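Local structure of suppressor protein STP22 of temperature-sensitive alpha-factor receptor and arginine permease (Saccharomyces cerevisiae, 3R3Q) at residues A39-F44 and L143-Q148; T70-G74 and L150-H155; Y93-P98 and L133-P138. The protein serves as a subunit of the yeast endosomal sorting complex ESCRT-I, its UEV domain probably helping ESCRT-0 bring the complex to endosomes. The protein carries 1 engineered substitution. All coordinates share one frame. Residue numbers count along the deposited sequence, not the author numbering.

Interaction 1. Residues A39-F44 and L143-Q148; sequences ALLDNF and LIMVVQ
This is an apolar helix-helix contact in which the last turn of helix 30-43 packs on the first part of helix 143-152. The axes of 39-43 and 143-148 approach to 9.6 Å with their N-to-C directions 46° apart, and Leu40 and Ile144 are the closest backbone pair, CA to CA 5.3 Å. Residues 39-43 end their helix and 143-148 is helical throughout; Phe44 is the first to leave helical geometry (phi/psi -127/92), its N still bonding to Leu40 O (3.0 Å).

The CA-CB bond of Ile144 points sideways, but its m,t rotamer brings the end in: CD1 touches Ala39 CB at 3.8 Å and CG1 lies 3.9 Å from Leu40 CA. Leu40 takes t,p, which carries CD1 to 3.7 Å from Val147 CG2 and CD2 to 4.1 Å from Leu143 CB. Phe44, chi1 m, lays its ring against Val147, whose CG1 is 3.7 Å from Phe44 CZ and over one face, 3.9 Å from the centroid and 19° off the normal, a CH-pi contact. Gln148 CG approaches the ring edge, 4.3 Å from Phe44 CZ.

No hydrogen bond joins the segments, which bury 332 Å², both sides summed, mainly through apolar side chains. Leu40 and Val147 both rest on Met87 of strand 82-88, so the helices pack side by side against the antiparallel sheet, as in the alpha/beta UEV fold related to ubiquitin-conjugating enzymes.

Interaction 2. Residues T70-G74 and L150-H155; sequences TISTG and LMSLLH. With ZN (zinc ion), chain H.
Ile71, with chi1 p and chi2 t, is the main apolar contributor here: from the end of strand 61-72 it points at the end of helix 143-152, and its CD1 comes within 3.4 Å of Leu150 CG and 4.1 Å of Leu154 CD1. Leu150 is t,p and Leu154 m,t; the latter also brings CD1 to 3.4 Å from Ser72 O. Met151 (m,t,p) lies alongside, CG 4.3 Å from Ile71 CB and CE 4.3 Å from Ser72 CB. Ser72 lies nearest Met151 (CA to CA 6.5 Å) and Thr73 nearest Leu154 (6.7 Å).

The contact ties the end of an inner strand of the sheet to the end of the last helix of the UEV domain. The helix gives way at Leu153 to a type I turn, Ser152 to His155, with His155 N bonded to Ser152 O at 3.3 Å. On the strand side, Ser72 (chi1 t) makes an ST turn, its OG accepting from Gly74 N at 3.0 Å; Gly74 has positive phi (81°).

A water bridges the segments, donating to Ser72 O (2.8 Å) and Met151 O (2.7 Å) and accepting from His155 NE2 (2.9 Å). His155, chi1 m and chi2 -93°, sets CE1 3.2 Å from Thr73 O and binds zinc through ND1 at 2.1 Å, alongside three atoms from outside these segments.

Interaction 3. Residues Y93-P98 and L133-P138; sequences YPVKPP and LHAWDP. Engineered in segment 133-138: Ala135 (natural residue Cys).
Trp136 (chi1 t, chi2 -111°) fills the apolar centre of this contact between two loops lacking helix or strand. Pro97 CB lies over one face of its indole, 3.7 Å from the centroid of the six-membered ring and 16° off the normal, a CH-pi contact. The same Pro97 CB meets Leu133 CD2 at 3.6 Å, Leu133 being m,t. Around the benzo end, Pro98 CD stands 4.2 Å from Trp136 CH2 and Tyr93 CE1 4.1 Å from Trp136 CZ2.

Farther out, Pro138 packs on the backbone at Pro94 and Val95: its CB is 3.3 Å from Pro94 O, its CG 3.7 Å from Val95 O, and the CA atoms of Val95 and Pro138 are 5.0 Å apart. The peptide bond before Pro94 is cis, in a Tyr-Pro-x-x-Pro-Pro sequence as in ubiquitin-conjugating enzymes. At the polar edge, Trp136 NE1 donates to Pro94 O (2.8 Å, 159°). One hydrogen bond at the ring edge thus satisfies the indole NH, while Pro97 CB packs on one face.

Overall arrangement
The three contacts lie within one UEV domain. Interactions 1 and 2 share helix 143-152, with centres 13 Å apart; they touch where Phe44 meets Met151 and Val147 meets Ile71, so the two contacts adjoin along the helix. Interactions 1 and 3 have centres 14 Å apart, and interaction 3 reaches the start of that helix, Trp136 and Pro98 packing on Val146. Interactions 2 and 3, 20 Å apart between centres, do not touch. Along the chain the segments of 1 and 2 alternate, and interaction 3 is nested inside both loops. Helix 143-152 carries a segment of both interactions 1 and 2 and touches residues of interaction 3.

Interaction 1. Residues A39-F44 and L143-Q148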
ATOM      1  N   ALA A  39      -1.622  11.484  -5.682  1.00  8.21           N
ATOM      2  CA  ALA A  39      -1.804  12.033  -4.350  1.00  8.81           C
ATOM      3  C   ALA A  39      -1.042  11.202  -3.321  1.00  8.59           C
ATOM      4  O   ALA A  39      -0.448  11.752  -2.390  1.00 10.15           O
ATOM      5  CB  ALA A  39      -3.270  12.104  -3.993  1.00  8.43           C
ATOM      6  N   LEU A  40      -1.071   9.884  -3.480  1.00  6.51           N
ATOM      7  CA  LEU A  40      -0.333   9.013  -2.571  1.00  8.40           C
ATOM      8  C   LEU A  40       1.157   9.324  -2.651  1.00  9.04           C
ATOM      9  O   LEU A  40       1.824   9.470  -1.626  1.00  9.97           O
ATOM     10  CB  LEU A  40      -0.600   7.543  -2.892  1.00  8.82           C
ATOM     11  CG  LEU A  40       0.082   6.531  -1.970  1.00  9.16           C
ATOM     12  CD1 LEU A  40      -0.490   6.614  -0.560  1.00 10.70           C
ATOM     13  CD2 LEU A  40      -0.073   5.118  -2.518  1.00  9.84           C
ATOM     14  N   LEU A  41       1.682   9.435  -3.869  1.00  8.06           N
ATOM     15  CA  LEU A  41       3.115   9.675  -4.044  1.00  8.33           C
ATOM     16  C   LEU A  41       3.519  11.041  -3.483  1.00 10.58           C
ATOM     17  O   LEU A  41       4.597  11.187  -2.903  1.00 12.95           O
ATOM     18  CB  LEU A  41       3.498   9.584  -5.522  1.00  9.00           C
ATOM     19  CG  LEU A  41       3.307   8.203  -6.138  1.00  8.61           C
ATOM     20  CD1 LEU A  41       3.569   8.259  -7.646  1.00 11.33           C
ATOM     21  CD2 LEU A  41       4.230   7.203  -5.472  1.00 11.55           C
ATOM     22  N   ASP A  42       2.658  12.040  -3.665  1.00  9.63           N
ATOM     23  CA  ASP A  42       2.931  13.374  -3.142  1.00 12.06           C
ATOM     24  C   ASP A  42       2.959  13.426  -1.623  1.00 16.25           C
ATOM     25  O   ASP A  42       3.713  14.198  -1.033  1.00 20.17           O
ATOM     26  CB  ASP A  42       1.880  14.360  -3.647  1.00 13.59           C
ATOM     27  CG  ASP A  42       2.386  15.211  -4.763  1.00 24.96           C
ATOM     28  OD1 ASP A  42       3.425  14.848  -5.361  1.00 28.79           O
ATOM     29  OD2 ASP A  42       1.747  16.244  -5.044  1.00 29.40           O
ATOM     30  N   ASN A  43       2.130  12.624  -0.981  1.00 11.35           N
ATOM     31  CA  ASN A  43       2.039  12.683   0.466  1.00 16.47           C
ATOM     32  C   ASN A  43       3.024  11.766   1.168  1.00 14.85           C
ATOM     33  O   ASN A  43       3.360  11.987   2.329  1.00 16.86           O
ATOM     34  CB  ASN A  43       0.611  12.421   0.924  1.00 19.28           C
ATOM     35  CG  ASN A  43      -0.306  13.597   0.636  1.00 27.21           C
ATOM     36  OD1 ASN A  43      -1.170  13.528  -0.236  1.00 32.07           O
ATOM     37  ND2 ASN A  43      -0.096  14.696   1.353  1.00 31.90           N
ATOM     38  N   PHE A  44       3.489  10.745   0.451  1.00 11.24           N
ATOM     39  CA  PHE A  44       4.452   9.789   0.990  1.00 12.00           C
ATOM     40  C   PHE A  44       5.668   9.655   0.072  1.00 12.31           C
ATOM     41  O   PHE A  44       5.689   8.842  -0.855  1.00 10.54           O
ATOM     42  CB  PHE A  44       3.787   8.426   1.181  1.00 10.26           C
ATOM     43  CG  PHE A  44       2.667   8.436   2.172  1.00 12.04           C
ATOM     44  CD1 PHE A  44       1.354   8.356   1.746  1.00 15.51           C
ATOM     45  CD2 PHE A  44       2.929   8.519   3.525  1.00 15.05           C
ATOM     46  CE1 PHE A  44       0.316   8.363   2.657  1.00 16.58           C
ATOM     47  CE2 PHE A  44       1.894   8.529   4.448  1.00 16.48           C
ATOM     48  CZ  PHE A  44       0.589   8.453   4.012  1.00 17.41           C
ATOM     49  N   LEU A 143      -6.306   5.848  -1.710  1.00  7.37           N
ATOM     50  CA  LEU A 143      -5.085   5.111  -1.378  1.00  7.71           C
ATOM     51  C   LEU A 143      -4.397   5.669  -0.141  1.00  6.83           C
ATOM     52  O   LEU A 143      -3.837   4.913   0.663  1.00  8.37           O
ATOM     53  CB  LEU A 143      -4.123   5.117  -2.566  1.00  6.52           C
ATOM     54  CG  LEU A 143      -4.674   4.533  -3.867  1.00  7.67           C
ATOM     55  CD1 LEU A 143      -3.670   4.752  -4.986  1.00  9.60           C
ATOM     56  CD2 LEU A 143      -4.975   3.041  -3.719  1.00 10.11           C
ATOM     57  N   ILE A 144      -4.436   6.988   0.017  1.00  7.71           N
ATOM     58  CA  ILE A 144      -3.840   7.614   1.196  1.00  8.35           C
ATOM     59  C   ILE A 144      -4.463   7.073   2.484  1.00  8.65           C
ATOM     60  O   ILE A 144      -3.751   6.777   3.449  1.00  9.38           O
ATOM     61  CB  ILE A 144      -3.979   9.136   1.142  1.00  9.53           C
ATOM     62  CG1 ILE A 144      -3.056   9.716   0.071  1.00  8.88           C
ATOM     63  CG2 ILE A 144      -3.644   9.755   2.493  1.00 12.68           C
ATOM     64  CD1 ILE A 144      -3.387  11.145  -0.297  1.00 13.69           C
ATOM     65  N   MET A 145      -5.785   6.935   2.499  1.00  9.04           N
ATOM     66  CA  MET A 145      -6.468   6.421   3.687  1.00  8.23           C
ATOM     67  C   MET A 145      -6.011   5.016   4.030  1.00 10.25           C
ATOM     68  O   MET A 145      -5.895   4.678   5.206  1.00 10.48           O
ATOM     69  CB  MET A 145      -7.980   6.468   3.493  1.00  9.45           C
ATOM     70  CG  MET A 145      -8.512   7.884   3.397  1.00 10.10           C
ATOM     71  SD  MET A 145     -10.287   7.862   3.096  1.00 13.11           S
ATOM     72  CE  MET A 145     -10.904   7.276   4.666  1.00 24.62           C
ATOM     73  N   VAL A 146      -5.746   4.198   3.012  1.00  8.46           N
ATOM     74  CA  VAL A 146      -5.297   2.835   3.252  1.00  8.67           C
ATOM     75  C   VAL A 146      -3.918   2.853   3.917  1.00  9.42           C
ATOM     76  O   VAL A 146      -3.678   2.132   4.888  1.00  9.88           O
ATOM     77  CB  VAL A 146      -5.282   1.988   1.958  1.00  9.41           C
ATOM     78  CG1 VAL A 146      -4.703   0.620   2.240  1.00 11.00           C
ATOM     79  CG2 VAL A 146      -6.704   1.840   1.390  1.00 10.26           C
ATOM     80  N   VAL A 147      -3.010   3.678   3.400  1.00  8.97           N
ATOM     81  CA  VAL A 147      -1.676   3.768   3.980  1.00  9.06           C
ATOM     82  C   VAL A 147      -1.700   4.385   5.384  1.00  9.52           C
ATOM     83  O   VAL A 147      -0.991   3.918   6.272  1.00  9.27           O
ATOM     84  CB  VAL A 147      -0.719   4.515   3.046  1.00  9.27           C
ATOM     85  CG1 VAL A 147       0.610   4.744   3.724  1.00 11.46           C
ATOM     86  CG2 VAL A 147      -0.553   3.710   1.753  1.00 10.08           C
ATOM     87  N   GLN A 148      -2.529   5.402   5.598  1.00  8.80           N
ATOM     88  CA  GLN A 148      -2.682   5.961   6.939  1.00  9.79           C
ATOM     89  C   GLN A 148      -3.186   4.900   7.913  1.00  9.73           C
ATOM     90  O   GLN A 148      -2.710   4.812   9.044  1.00 11.79           O
ATOM     91  CB  GLN A 148      -3.633   7.161   6.933  1.00 11.06           C
ATOM     92  CG  GLN A 148      -3.077   8.367   6.176  1.00 13.61           C
ATOM     93  CD  GLN A 148      -4.082   9.487   6.008  1.00 15.99           C
ATOM     94  OE1 GLN A 148      -5.276   9.253   5.842  1.00 16.17           O
ATOM     95  NE2 GLN A 148      -3.589  10.722   6.024  1.00 20.63           N
TER

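Interaction 2. Residues T70-G74 and L150-H155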
ATOM      1  N   THR A  70       8.552   2.269   1.631  1.00 10.46           N
ATOM      2  CA  THR A  70       8.467   2.007   3.064  1.00  9.05           C
ATOM      3  C   THR A  70       7.405   2.886   3.711  1.00 10.78           C
ATOM      4  O   THR A  70       7.060   3.953   3.192  1.00 12.01           O
ATOM      5  CB  THR A  70       9.802   2.292   3.770  1.00 11.86           C
ATOM      6  OG1 THR A  70      10.136   3.673   3.596  1.00 14.54           O
ATOM      7  CG2 THR A  70      10.930   1.425   3.201  1.00 10.99           C
ATOM      8  N   ILE A  71       6.891   2.434   4.846  1.00 11.26           N
ATOM      9  CA  ILE A  71       6.004   3.257   5.651  1.00 11.63           C
ATOM     10  C   ILE A  71       6.559   3.362   7.063  1.00 13.04           C
ATOM     11  O   ILE A  71       7.281   2.480   7.522  1.00 12.84           O
ATOM     12  CB  ILE A  71       4.590   2.696   5.694  1.00 12.76           C
ATOM     13  CG1 ILE A  71       4.604   1.283   6.276  1.00 15.24           C
ATOM     14  CG2 ILE A  71       3.970   2.723   4.287  1.00 14.71           C
ATOM     15  CD1 ILE A  71       3.271   0.819   6.802  1.00 22.85           C
ATOM     16  N   SER A  72       6.219   4.453   7.740  1.00 11.31           N
ATOM     17  CA  SER A  72       6.830   4.781   9.026  1.00 13.74           C
ATOM     18  C   SER A  72       6.326   3.936  10.194  1.00 12.58           C
ATOM     19  O   SER A  72       5.136   3.675  10.313  1.00 12.93           O
ATOM     20  CB  SER A  72       6.594   6.258   9.342  1.00 18.62           C
ATOM     21  OG  SER A  72       7.163   6.586  10.597  1.00 22.74           O
ATOM     22  N   THR A  73       7.251   3.519  11.053  1.00 10.55           N
ATOM     23  CA  THR A  73       6.909   2.848  12.301  1.00  8.75           C
ATOM     24  C   THR A  73       6.620   3.828  13.432  1.00 11.05           C
ATOM     25  O   THR A  73       6.139   3.418  14.490  1.00 12.45           O
ATOM     26  CB  THR A  73       8.088   2.049  12.821  1.00 10.43           C
ATOM     27  OG1 THR A  73       9.186   2.953  12.997  1.00 11.09           O
ATOM     28  CG2 THR A  73       8.490   0.948  11.850  1.00 12.85           C
ATOM     29  N   GLY A  74       6.965   5.098  13.238  1.00 10.69           N
ATOM     30  CA  GLY A  74       6.846   6.089  14.295  1.00 13.01           C
ATOM     31  C   GLY A  74       8.008   6.041  15.275  1.00 14.55           C
ATOM     32  O   GLY A  74       7.925   6.582  16.382  1.00 18.66           O
ATOM     33  N   LEU A 150      -2.767   1.643   7.650  1.00  9.63           N
ATOM     34  CA  LEU A 150      -1.670   0.693   7.815  1.00 10.12           C
ATOM     35  C   LEU A 150      -0.695   1.196   8.869  1.00 11.89           C
ATOM     36  O   LEU A 150      -0.272   0.449   9.756  1.00 12.94           O
ATOM     37  CB  LEU A 150      -0.956   0.486   6.483  1.00 12.71           C
ATOM     38  CG  LEU A 150       0.181  -0.533   6.474  1.00 16.28           C
ATOM     39  CD1 LEU A 150      -0.318  -1.878   6.966  1.00 21.84           C
ATOM     40  CD2 LEU A 150       0.749  -0.648   5.068  1.00 21.41           C
ATOM     41  N   MET A 151      -0.347   2.469   8.784  1.00 10.57           N
ATOM     42  CA  MET A 151       0.555   3.064   9.758  1.00 12.04           C
ATOM     43  C   MET A 151      -0.002   2.972  11.170  1.00 12.03           C
ATOM     44  O   MET A 151       0.755   2.747  12.128  1.00 13.58           O
ATOM     45  CB  MET A 151       0.839   4.521   9.407  1.00 11.93           C
ATOM     46  CG  MET A 151       1.712   4.669   8.176  1.00 13.61           C
ATOM     47  SD  MET A 151       1.681   6.362   7.559  1.00 16.87           S
ATOM     48  CE  MET A 151       2.473   7.232   8.892  1.00 16.82           C
ATOM     49  N   SER A 152      -1.311   3.144  11.317  1.00 12.16           N
ATOM     50  CA  SER A 152      -1.923   3.085  12.639  0.58 15.80           C
ATOM     51  C   SER A 152      -1.926   1.655  13.171  1.00 14.85           C
ATOM     52  O   SER A 152      -1.827   1.429  14.387  1.00 16.21           O
ATOM     53  CB  SER A 152      -3.349   3.634  12.601  0.58 15.21           C
ATOM     54  OG  SER A 152      -4.252   2.649  12.129  0.58 16.74           O
ATOM     55  N   LEU A 153      -2.022   0.684  12.269  1.00 15.47           N
ATOM     56  CA  LEU A 153      -2.094  -0.723  12.677  1.00 21.89           C
ATOM     57  C   LEU A 153      -0.733  -1.382  12.934  1.00 16.83           C
ATOM     58  O   LEU A 153      -0.644  -2.594  13.167  1.00 22.14           O
ATOM     59  CB  LEU A 153      -2.924  -1.521  11.666  1.00 27.75           C
ATOM     60  CG  LEU A 153      -4.436  -1.475  11.911  1.00 20.71           C
ATOM     61  CD1 LEU A 153      -4.893  -0.130  12.446  1.00 23.33           C
ATOM     62  CD2 LEU A 153      -5.182  -1.805  10.644  1.00 28.91           C
ATOM     63  N   LEU A 154       0.327  -0.586  12.923  1.00 16.57           N
ATOM     64  CA  LEU A 154       1.631  -1.058  13.381  1.00 17.52           C
ATOM     65  C   LEU A 154       1.682  -0.925  14.893  1.00 18.03           C
ATOM     66  O   LEU A 154       2.719  -1.157  15.527  1.00 16.46           O
ATOM     67  CB  LEU A 154       2.772  -0.254  12.744  1.00 15.87           C
ATOM     68  CG  LEU A 154       2.918  -0.345  11.222  1.00 15.93           C
ATOM     69  CD1 LEU A 154       4.118   0.459  10.765  1.00 17.31           C
ATOM     70  CD2 LEU A 154       3.033  -1.791  10.768  1.00 21.70           C
ATOM     71  N   HIS A 155       0.551  -0.542  15.478  1.00 13.84           N
ATOM     72  CA  HIS A 155       0.489  -0.353  16.919  1.00 10.99           C
ATOM     73  C   HIS A 155      -0.741  -1.014  17.512  1.00 11.46           C
ATOM     74  O   HIS A 155      -1.812  -1.015  16.904  1.00 13.23           O
ATOM     75  CB  HIS A 155       0.481   1.135  17.239  1.00 10.66           C
ATOM     76  CG  HIS A 155       1.560   1.886  16.529  1.00 12.57           C
ATOM     77  ND1 HIS A 155       2.797   2.116  17.089  1.00 12.12           N
ATOM     78  CD2 HIS A 155       1.605   2.413  15.281  1.00 17.12           C
ATOM     79  CE1 HIS A 155       3.554   2.773  16.223  1.00 15.02           C
ATOM     80  NE2 HIS A 155       2.854   2.962  15.119  1.00 17.24           N
TER
HETATM   81 ZN    ZN H 167       3.569   1.330  18.863  1.00 11.62          ZN
HETATM   82  O   HOH W   1       3.251   3.795  12.402  0.93 14.74           O

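Interaction 3. Residues Y93-P98 and L133-P138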
ATOM      1  N   TYR A  93     -10.115  -0.291  -9.554  1.00  8.05           N
ATOM      2  CA  TYR A  93     -10.009   0.780  -8.554  1.00  9.28           C
ATOM      3  C   TYR A  93     -10.859   1.988  -8.983  1.00  8.13           C
ATOM      4  O   TYR A  93     -10.823   2.372 -10.142  1.00  8.52           O
ATOM      5  CB  TYR A  93      -8.537   1.190  -8.354  1.00  8.94           C
ATOM      6  CG  TYR A  93      -8.382   2.265  -7.313  1.00  7.32           C
ATOM      7  CD1 TYR A  93      -8.398   1.952  -5.970  1.00  7.49           C
ATOM      8  CD2 TYR A  93      -8.262   3.607  -7.681  1.00  7.45           C
ATOM      9  CE1 TYR A  93      -8.293   2.934  -5.008  1.00  6.97           C
ATOM     10  CE2 TYR A  93      -8.155   4.606  -6.724  1.00  6.91           C
ATOM     11  CZ  TYR A  93      -8.179   4.256  -5.386  1.00  6.32           C
ATOM     12  OH  TYR A  93      -8.081   5.221  -4.406  1.00  6.58           O
ATOM     13  N   PRO A  94     -11.615   2.611  -8.059  1.00  7.91           N
ATOM     14  CA  PRO A  94     -11.691   2.394  -6.613  1.00  8.61           C
ATOM     15  C   PRO A  94     -12.805   1.452  -6.184  1.00  8.97           C
ATOM     16  O   PRO A  94     -13.018   1.328  -4.978  1.00 10.99           O
ATOM     17  CB  PRO A  94     -11.993   3.796  -6.086  1.00 10.75           C
ATOM     18  CG  PRO A  94     -12.880   4.370  -7.138  1.00  8.99           C
ATOM     19  CD  PRO A  94     -12.289   3.868  -8.450  1.00 10.00           C
ATOM     20  N   VAL A  95     -13.508   0.819  -7.115  1.00  8.92           N
ATOM     21  CA  VAL A  95     -14.534  -0.148  -6.735  1.00  9.40           C
ATOM     22  C   VAL A  95     -13.902  -1.279  -5.939  1.00 10.65           C
ATOM     23  O   VAL A  95     -14.462  -1.754  -4.951  1.00 13.47           O
ATOM     24  CB  VAL A  95     -15.261  -0.701  -7.965  1.00 10.69           C
ATOM     25  CG1 VAL A  95     -16.275  -1.763  -7.553  1.00 14.86           C
ATOM     26  CG2 VAL A  95     -15.952   0.429  -8.709  1.00 14.59           C
ATOM     27  N   LYS A  96     -12.727  -1.707  -6.378  1.00  9.99           N
ATOM     28  CA  LYS A  96     -11.921  -2.650  -5.624  1.00 11.41           C
ATOM     29  C   LYS A  96     -10.756  -1.914  -4.992  1.00 11.76           C
ATOM     30  O   LYS A  96     -10.133  -1.072  -5.634  1.00 11.13           O
ATOM     31  CB  LYS A  96     -11.397  -3.740  -6.550  1.00 12.14           C
ATOM     32  CG  LYS A  96     -12.509  -4.567  -7.182  1.00 17.09           C
ATOM     33  CD  LYS A  96     -11.971  -5.824  -7.846  1.00 27.67           C
ATOM     34  CE  LYS A  96     -13.101  -6.660  -8.424  1.00 37.88           C
ATOM     35  NZ  LYS A  96     -12.606  -7.940  -9.004  1.00 39.16           N
ATOM     36  N   PRO A  97     -10.448  -2.230  -3.732  1.00  8.71           N
ATOM     37  CA  PRO A  97      -9.370  -1.538  -3.025  1.00 10.51           C
ATOM     38  C   PRO A  97      -8.001  -2.087  -3.420  1.00  9.97           C
ATOM     39  O   PRO A  97      -7.916  -3.177  -4.005  1.00 10.65           O
ATOM     40  CB  PRO A  97      -9.653  -1.884  -1.561  1.00 12.26           C
ATOM     41  CG  PRO A  97     -10.251  -3.231  -1.629  1.00 13.95           C
ATOM     42  CD  PRO A  97     -11.119  -3.220  -2.868  1.00 13.47           C
ATOM     43  N   PRO A  98      -6.933  -1.361  -3.079  1.00 10.35           N
ATOM     44  CA  PRO A  98      -5.581  -1.866  -3.325  1.00 10.04           C
ATOM     45  C   PRO A  98      -5.280  -3.130  -2.523  1.00  9.97           C
ATOM     46  O   PRO A  98      -5.849  -3.329  -1.442  1.00 12.85           O
ATOM     47  CB  PRO A  98      -4.693  -0.725  -2.819  1.00 12.13           C
ATOM     48  CG  PRO A  98      -5.530  -0.063  -1.756  1.00 11.33           C
ATOM     49  CD  PRO A  98      -6.915  -0.086  -2.344  1.00 12.67           C
ATOM     50  N   LEU A 133     -10.393  -2.203   4.621  1.00 11.28           N
ATOM     51  CA  LEU A 133     -10.742  -3.059   3.495  1.00 11.77           C
ATOM     52  C   LEU A 133     -12.039  -3.839   3.745  1.00 13.95           C
ATOM     53  O   LEU A 133     -12.674  -4.304   2.801  1.00 20.05           O
ATOM     54  CB  LEU A 133      -9.589  -4.018   3.163  1.00 13.30           C
ATOM     55  CG  LEU A 133      -8.236  -3.354   2.918  1.00 15.47           C
ATOM     56  CD1 LEU A 133      -7.173  -4.414   2.627  1.00 18.76           C
ATOM     57  CD2 LEU A 133      -8.304  -2.344   1.771  1.00 14.48           C
ATOM     58  N   HIS A 134     -12.435  -3.981   5.009  1.00 11.81           N
ATOM     59  CA  HIS A 134     -13.691  -4.660   5.343  1.00 11.91           C
ATOM     60  C   HIS A 134     -14.854  -3.691   5.481  1.00 15.82           C
ATOM     61  O   HIS A 134     -15.979  -4.092   5.802  1.00 20.41           O
ATOM     62  CB  HIS A 134     -13.559  -5.463   6.628  1.00 12.10           C
ATOM     63  CG  HIS A 134     -12.499  -6.506   6.557  1.00 12.03           C
ATOM     64  ND1 HIS A 134     -11.569  -6.699   7.557  1.00 13.56           N
ATOM     65  CD2 HIS A 134     -12.209  -7.403   5.587  1.00 14.13           C
ATOM     66  CE1 HIS A 134     -10.755  -7.679   7.207  1.00 12.11           C
ATOM     67  NE2 HIS A 134     -11.120  -8.117   6.014  1.00 12.16           N
ATOM     68  N   ALA A 135     -14.563  -2.415   5.277  1.00  9.90           N
ATOM     69  CA  ALA A 135     -15.576  -1.375   5.279  1.00 10.28           C
ATOM     70  C   ALA A 135     -15.348  -0.471   4.075  1.00 10.07           C
ATOM     71  O   ALA A 135     -15.664   0.705   4.109  1.00 10.07           O
ATOM     72  CB  ALA A 135     -15.495  -0.575   6.565  1.00 11.93           C
ATOM     73  N   TRP A 136     -14.796  -1.038   3.012  1.00  9.87           N
ATOM     74  CA  TRP A 136     -14.398  -0.257   1.848  1.00  9.63           C
ATOM     75  C   TRP A 136     -15.583   0.457   1.213  1.00  9.16           C
ATOM     76  O   TRP A 136     -16.601  -0.158   0.910  1.00 10.75           O
ATOM     77  CB  TRP A 136     -13.713  -1.174   0.829  1.00  9.45           C
ATOM     78  CG  TRP A 136     -13.166  -0.443  -0.323  1.00  8.96           C
ATOM     79  CD1 TRP A 136     -13.616  -0.487  -1.616  1.00  9.91           C
ATOM     80  CD2 TRP A 136     -12.071   0.475  -0.308  1.00  9.67           C
ATOM     81  NE1 TRP A 136     -12.858   0.339  -2.399  1.00 11.93           N
ATOM     82  CE2 TRP A 136     -11.904   0.947  -1.624  1.00  9.55           C
ATOM     83  CE3 TRP A 136     -11.211   0.944   0.691  1.00 10.18           C
ATOM     84  CZ2 TRP A 136     -10.908   1.860  -1.972  1.00 11.76           C
ATOM     85  CZ3 TRP A 136     -10.228   1.843   0.347  1.00 11.40           C
ATOM     86  CH2 TRP A 136     -10.077   2.291  -0.974  1.00 10.16           C
ATOM     87  N   ASP A 137     -15.422   1.760   0.994  1.00  9.05           N
ATOM     88  CA  ASP A 137     -16.484   2.592   0.460  1.00  8.74           C
ATOM     89  C   ASP A 137     -15.871   3.348  -0.729  1.00  7.93           C
ATOM     90  O   ASP A 137     -15.288   4.421  -0.560  1.00  8.68           O
ATOM     91  CB  ASP A 137     -16.947   3.538   1.561  1.00  8.75           C
ATOM     92  CG  ASP A 137     -18.243   4.232   1.238  1.00 10.08           C
ATOM     93  OD1 ASP A 137     -18.871   3.929   0.204  1.00 12.46           O
ATOM     94  OD2 ASP A 137     -18.617   5.092   2.057  1.00  8.11           O
ATOM     95  N   PRO A 138     -15.967   2.759  -1.935  1.00  8.13           N
ATOM     96  CA  PRO A 138     -15.260   3.254  -3.126  1.00  8.69           C
ATOM     97  C   PRO A 138     -15.336   4.761  -3.346  1.00  9.28           C
ATOM     98  O   PRO A 138     -14.308   5.396  -3.609  1.00  9.91           O
ATOM     99  CB  PRO A 138     -15.967   2.523  -4.265  1.00  9.88           C
ATOM    100  CG  PRO A 138     -16.311   1.198  -3.664  1.00 10.79           C
ATOM    101  CD  PRO A 138     -16.648   1.477  -2.205  1.00  9.80           C
TER